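Long-range contact in arylmalonate decarboxylase (Bordetella bronchiseptica, PDB 3IXL), which catalyses the decarboxylation of 2-aryl-2-methylmalonates to 2-arylpropionates, releasing carbon dioxide: residues Val43-Val55 / Ser76-Leu89. The protein carries 2 engineered substitutions. Residues are numbered along the deposited sequence; the frame is centred on the assembly and turned at random.
Sequences VTPEGYDAVIESV and SLSFYRGAAFNAAL. With PAC (2-phenylacetic acid), chain C.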
loop_
_atom_site.group_PDB
_atom_site.type_symbol
_atom_site.label_atom_id
_atom_site.label_comp_id
_atom_site.label_asym_id
_atom_site.label_seq_id
_atom_site.Cartn_x
_atom_site.Cartn_y
_atom_site.Cartn_z
ATOM N N VAL A 43 5.029 2.348 13.627
ATOM C CA VAL A 43 5.459 2.184 12.247
ATOM C C VAL A 43 6.975 2.415 12.227
ATOM O O VAL A 43 7.468 3.435 11.764
ATOM C CB VAL A 43 4.654 3.115 11.292
ATOM C CG1 VAL A 43 4.994 2.831 9.844
ATOM C CG2 VAL A 43 3.137 2.958 11.541
ATOM N N THR A 44 7.695 1.445 12.788
ATOM C CA THR A 44 9.148 1.467 12.891
ATOM C C THR A 44 9.614 0.016 12.771
ATOM O O THR A 44 8.848 -0.894 13.088
ATOM C CB THR A 44 9.637 1.978 14.278
ATOM O OG1 THR A 44 9.158 1.112 15.304
ATOM C CG2 THR A 44 9.191 3.407 14.574
ATOM N N PRO A 45 10.878 -0.204 12.346
ATOM C CA PRO A 45 11.456 -1.557 12.352
ATOM C C PRO A 45 11.297 -2.317 13.673
ATOM O O PRO A 45 10.966 -3.505 13.654
ATOM C CB PRO A 45 12.927 -1.300 12.006
ATOM C CG PRO A 45 12.855 -0.086 11.116
ATOM C CD PRO A 45 11.804 0.778 11.747
ATOM N N GLU A 46 11.496 -1.644 14.802
ATOM C CA GLU A 46 11.272 -2.277 16.105
ATOM C C GLU A 46 9.827 -2.753 16.232
ATOM O O GLU A 46 9.564 -3.855 16.735
ATOM C CB GLU A 46 11.653 -1.333 17.252
ATOM C CG GLU A 46 13.027 -0.679 17.087
ATOM C CD GLU A 46 12.959 0.694 16.415
ATOM O OE1 GLU A 46 13.111 0.783 15.169
ATOM O OE2 GLU A 46 12.752 1.688 17.150
ATOM N N GLY A 47 8.887 -1.938 15.755
ATOM C CA GLY A 47 7.485 -2.333 15.742
ATOM C C GLY A 47 7.240 -3.513 14.816
ATOM O O GLY A 47 6.553 -4.470 15.185
ATOM N N TYR A 48 7.803 -3.456 13.613
ATOM C CA TYR A 48 7.616 -4.545 12.653
ATOM C C TYR A 48 8.123 -5.868 13.210
ATOM O O TYR A 48 7.462 -6.897 13.067
ATOM C CB TYR A 48 8.315 -4.267 11.317
ATOM C CG TYR A 48 8.056 -2.899 10.727
ATOM C CD1 TYR A 48 6.796 -2.299 10.799
ATOM C CD2 TYR A 48 9.086 -2.208 10.091
ATOM C CE1 TYR A 48 6.582 -1.022 10.261
ATOM C CE2 TYR A 48 8.891 -0.943 9.566
ATOM C CZ TYR A 48 7.639 -0.354 9.659
ATOM O OH TYR A 48 7.468 0.906 9.132
ATOM N N ASP A 49 9.293 -5.835 13.850
ATOM C CA ASP A 49 9.900 -7.059 14.355
ATOM C C ASP A 49 8.977 -7.773 15.348
ATOM O O ASP A 49 9.008 -9.003 15.447
ATOM C CB ASP A 49 11.245 -6.750 15.010
ATOM C CG ASP A 49 12.361 -6.517 14.003
ATOM O OD1 ASP A 49 12.178 -6.727 12.780
ATOM O OD2 ASP A 49 13.455 -6.120 14.459
ATOM N N ALA A 50 8.154 -7.008 16.064
ATOM C CA ALA A 50 7.271 -7.579 17.088
ATOM C C ALA A 50 6.031 -8.295 16.539
ATOM O O ALA A 50 5.387 -9.057 17.264
ATOM C CB ALA A 50 6.863 -6.525 18.102
ATOM N N VAL A 51 5.686 -8.051 15.274
ATOM C CA VAL A 51 4.490 -8.670 14.683
ATOM C C VAL A 51 4.743 -9.457 13.399
ATOM O O VAL A 51 3.877 -10.228 12.972
ATOM C CB VAL A 51 3.346 -7.646 14.417
ATOM C CG1 VAL A 51 2.862 -7.033 15.720
ATOM C CG2 VAL A 51 3.768 -6.578 13.399
ATOM N N ILE A 52 5.905 -9.257 12.774
ATOM C CA ILE A 52 6.146 -9.821 11.441
ATOM C C ILE A 52 5.998 -11.347 11.417
ATOM O O ILE A 52 5.555 -11.919 10.424
ATOM C CB ILE A 52 7.520 -9.374 10.862
ATOM C CG1 ILE A 52 7.698 -9.816 9.403
ATOM C CG2 ILE A 52 8.667 -9.930 11.700
ATOM C CD1 ILE A 52 6.770 -9.131 8.417
ATOM N N GLU A 53 6.350 -11.993 12.524
ATOM C CA GLU A 53 6.320 -13.450 12.586
ATOM C C GLU A 53 4.909 -14.021 12.594
ATOM O O GLU A 53 4.726 -15.212 12.329
ATOM C CB GLU A 53 7.077 -13.939 13.816
ATOM C CG GLU A 53 8.551 -13.567 13.774
ATOM C CD GLU A 53 9.242 -13.741 15.108
ATOM O OE1 GLU A 53 10.312 -14.378 15.120
ATOM O OE2 GLU A 53 8.732 -13.247 16.133
ATOM N N SER A 54 3.923 -13.182 12.900
ATOM C CA SER A 54 2.532 -13.620 12.969
ATOM C C SER A 54 1.790 -13.540 11.643
ATOM O O SER A 54 0.666 -14.008 11.543
ATOM C CB SER A 54 1.770 -12.826 14.029
ATOM O OG SER A 54 1.590 -11.469 13.641
ATOM N N VAL A 55 2.414 -12.937 10.637
ATOM C CA VAL A 55 1.760 -12.747 9.349
ATOM C C VAL A 55 1.227 -14.060 8.771
ATOM O O VAL A 55 0.074 -14.129 8.349
ATOM C CB VAL A 55 2.674 -12.004 8.354
ATOM C CG1 VAL A 55 2.104 -12.077 6.928
ATOM C CG2 VAL A 55 2.837 -10.551 8.798
ATOM N N SER A 76 5.326 -0.830 4.655
ATOM C CA SER A 76 6.612 -0.880 5.337
ATOM C C SER A 76 6.918 -2.231 5.986
ATOM O O SER A 76 8.068 -2.665 5.998
ATOM C CB SER A 76 6.782 0.305 6.298
ATOM O OG SER A 76 5.734 0.356 7.245
ATOM N N LEU A 77 5.894 -2.912 6.491
ATOM C CA LEU A 77 6.091 -4.253 7.041
ATOM C C LEU A 77 6.622 -5.187 5.961
ATOM O O LEU A 77 7.369 -6.130 6.255
ATOM C CB LEU A 77 4.766 -4.787 7.585
ATOM C CG LEU A 77 4.620 -5.916 8.579
ATOM C CD1 LEU A 77 5.630 -5.837 9.702
ATOM C CD2 LEU A 77 3.237 -5.734 9.145
ATOM N N SER A 78 6.239 -4.924 4.708
ATOM C CA SER A 78 6.665 -5.755 3.588
ATOM C C SER A 78 7.937 -5.295 2.852
ATOM O O SER A 78 8.569 -6.118 2.194
ATOM C CB SER A 78 5.507 -6.036 2.619
ATOM O OG SER A 78 4.890 -4.851 2.133
ATOM N N PHE A 79 8.339 -4.028 3.002
ATOM C CA PHE A 79 9.582 -3.558 2.359
ATOM C C PHE A 79 10.787 -3.358 3.282
ATOM O O PHE A 79 11.903 -3.176 2.777
ATOM C CB PHE A 79 9.366 -2.328 1.430
ATOM C CG PHE A 79 9.093 -1.005 2.145
ATOM C CD1 PHE A 79 10.036 -0.424 3.007
ATOM C CD2 PHE A 79 7.908 -0.319 1.901
ATOM C CE1 PHE A 79 9.774 0.786 3.648
ATOM C CE2 PHE A 79 7.635 0.899 2.520
ATOM C CZ PHE A 79 8.567 1.456 3.394
ATOM N N TYR A 80 10.588 -3.380 4.603
ATOM C CA TYR A 80 11.661 -2.914 5.497
ATOM C C TYR A 80 12.929 -3.751 5.495
ATOM O O TYR A 80 13.974 -3.291 5.955
ATOM C CB TYR A 80 11.184 -2.675 6.929
ATOM C CG TYR A 80 11.047 -3.882 7.850
ATOM C CD1 TYR A 80 10.032 -4.827 7.666
ATOM C CD2 TYR A 80 11.878 -4.025 8.967
ATOM C CE1 TYR A 80 9.882 -5.897 8.541
ATOM C CE2 TYR A 80 11.722 -5.084 9.857
ATOM C CZ TYR A 80 10.726 -6.022 9.635
ATOM O OH TYR A 80 10.554 -7.071 10.522
ATOM N N ARG A 81 12.821 -4.984 5.005
ATOM C CA ARG A 81 13.958 -5.899 4.962
ATOM C C ARG A 81 14.488 -6.071 3.548
ATOM O O ARG A 81 15.409 -6.859 3.324
ATOM C CB ARG A 81 13.558 -7.245 5.558
ATOM C CG ARG A 81 13.450 -7.211 7.071
ATOM C CD ARG A 81 12.939 -8.530 7.617
ATOM N NE ARG A 81 13.073 -8.614 9.067
ATOM C CZ ARG A 81 12.487 -9.534 9.825
ATOM N NH1 ARG A 81 11.698 -10.462 9.279
ATOM N NH2 ARG A 81 12.680 -9.518 11.136
ATOM N N GLY A 82 13.922 -5.342 2.594
ATOM C CA GLY A 82 14.373 -5.419 1.206
ATOM C C GLY A 82 13.464 -6.264 0.332
ATOM O O GLY A 82 12.497 -6.885 0.822
ATOM N N ALA A 83 13.782 -6.289 -0.960
ATOM C CA ALA A 83 12.945 -6.956 -1.960
ATOM C C ALA A 83 12.857 -8.471 -1.807
ATOM O O ALA A 83 11.778 -9.052 -1.994
ATOM C CB ALA A 83 13.416 -6.597 -3.369
ATOM N N ALA A 84 13.978 -9.114 -1.489
ATOM C CA ALA A 84 13.979 -10.567 -1.330
ATOM C C ALA A 84 13.009 -10.995 -0.227
ATOM O O ALA A 84 12.297 -11.994 -0.382
ATOM C CB ALA A 84 15.373 -11.102 -1.034
ATOM N N PHE A 85 12.972 -10.256 0.880
ATOM C CA PHE A 85 12.071 -10.638 1.975
ATOM C C PHE A 85 10.604 -10.447 1.596
ATOM O O PHE A 85 9.762 -11.262 1.949
ATOM C CB PHE A 85 12.382 -9.909 3.285
ATOM C CG PHE A 85 11.416 -10.229 4.393
ATOM C CD1 PHE A 85 11.463 -11.457 5.037
ATOM C CD2 PHE A 85 10.438 -9.311 4.766
ATOM C CE1 PHE A 85 10.562 -11.763 6.045
ATOM C CE2 PHE A 85 9.536 -9.605 5.777
ATOM C CZ PHE A 85 9.589 -10.842 6.414
ATOM N N ASN A 86 10.293 -9.372 0.881
ATOM C CA ASN A 86 8.940 -9.197 0.367
ATOM C C ASN A 86 8.509 -10.431 -0.424
ATOM O O ASN A 86 7.421 -10.977 -0.206
ATOM C CB ASN A 86 8.851 -7.927 -0.485
ATOM C CG ASN A 86 7.455 -7.685 -1.018
ATOM O OD1 ASN A 86 6.478 -7.674 -0.257
ATOM N ND2 ASN A 86 7.348 -7.492 -2.322
ATOM N N ALA A 87 9.385 -10.904 -1.304
ATOM C CA ALA A 87 9.080 -12.079 -2.119
ATOM C C ALA A 87 8.973 -13.350 -1.264
ATOM O O ALA A 87 8.050 -14.147 -1.458
ATOM C CB ALA A 87 10.140 -12.251 -3.208
ATOM N N ALA A 88 9.904 -13.528 -0.322
ATOM C CA ALA A 88 9.937 -14.735 0.511
ATOM C C ALA A 88 8.734 -14.816 1.441
ATOM O O ALA A 88 8.175 -15.893 1.668
ATOM C CB ALA A 88 11.227 -14.807 1.309
ATOM N N LEU A 89 8.341 -13.669 1.984
ATOM C CA LEU A 89 7.160 -13.606 2.833
ATOM C C LEU A 89 5.907 -13.974 2.042
ATOM O O LEU A 89 5.055 -14.716 2.543
ATOM C CB LEU A 89 7.021 -12.214 3.461
ATOM C CG LEU A 89 5.838 -12.034 4.413
ATOM C CD1 LEU A 89 5.931 -12.993 5.589
ATOM C CD2 LEU A 89 5.782 -10.593 4.900
HETATM C C1 PAC C . 2.539 1.251 5.868
HETATM C C2 PAC C . 2.094 1.395 7.311
HETATM C "C1'" PAC C . 0.632 1.273 7.690
HETATM C "C2'" PAC C . 0.238 1.981 8.830
HETATM C "C3'" PAC C . -1.079 1.936 9.281
HETATM C "C4'" PAC C . -2.014 1.170 8.591
HETATM C "C5'" PAC C . -1.631 0.460 7.447
HETATM C "C6'" PAC C . -0.308 0.499 6.995
HETATM O O1 PAC C . 1.731 1.074 4.914
HETATM O O2 PAC C . 3.788 1.326 5.686
#
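Tyr-48, on the short helix 45-51, packs against helix 75-79 and the residue that follows it, its CA 5.8 Å from that of Leu-77, and further along the chain Val-55 faces Leu-89. Two tyrosines carry the middle. The edge of the Tyr-48 ring points at the face of Tyr-80, an edge-to-face pair with centroids 4.7 Å apart and planes at 57°, while Tyr-48 CB lies over the same Tyr-80 face in a CH-pi contact. Tyr-80 has its CG between backbone N and carbonyl carbon (chi1 81°), which carries the ring across to Asp-49, where its hydroxyl OH donates to OD1 at 2.8 Å, nearly in line with the carboxylate C-O bond. An extended Arg-81 passes over the other face of Tyr-80 through its CG and brings NH2 within 3.3 Å of the same OD1, a salt bridge. One carboxylate oxygen thus meets both a phenol and a guanidinium at the exposed edge, where charged residues are at home. Inward, branched aliphatics suit the buried seam: Ile-52 CD1 packs on Leu-77 CD1 and Leu-89 CD2, and Ile-52 CG1 meets the edge of the Phe-85 ring, 3.7 Å from CZ. Leu-77 CD1 also fits against Tyr-48 CB. At the far end of its ring, Tyr-48 OH lies 2.6 Å from Ser-76 OG. Ser-76, small enough to sit beside the ligand, donates from both N and OG to O2 of 2-phenylacetic acid. Thr-75, Tyr-126 and Gly-189 hydrogen-bond the same ligand; the contact thus places Ser-76, near the N-terminus of helix 75-79, in the active-site pocket of an Asp/Glu racemase-like alpha/beta fold.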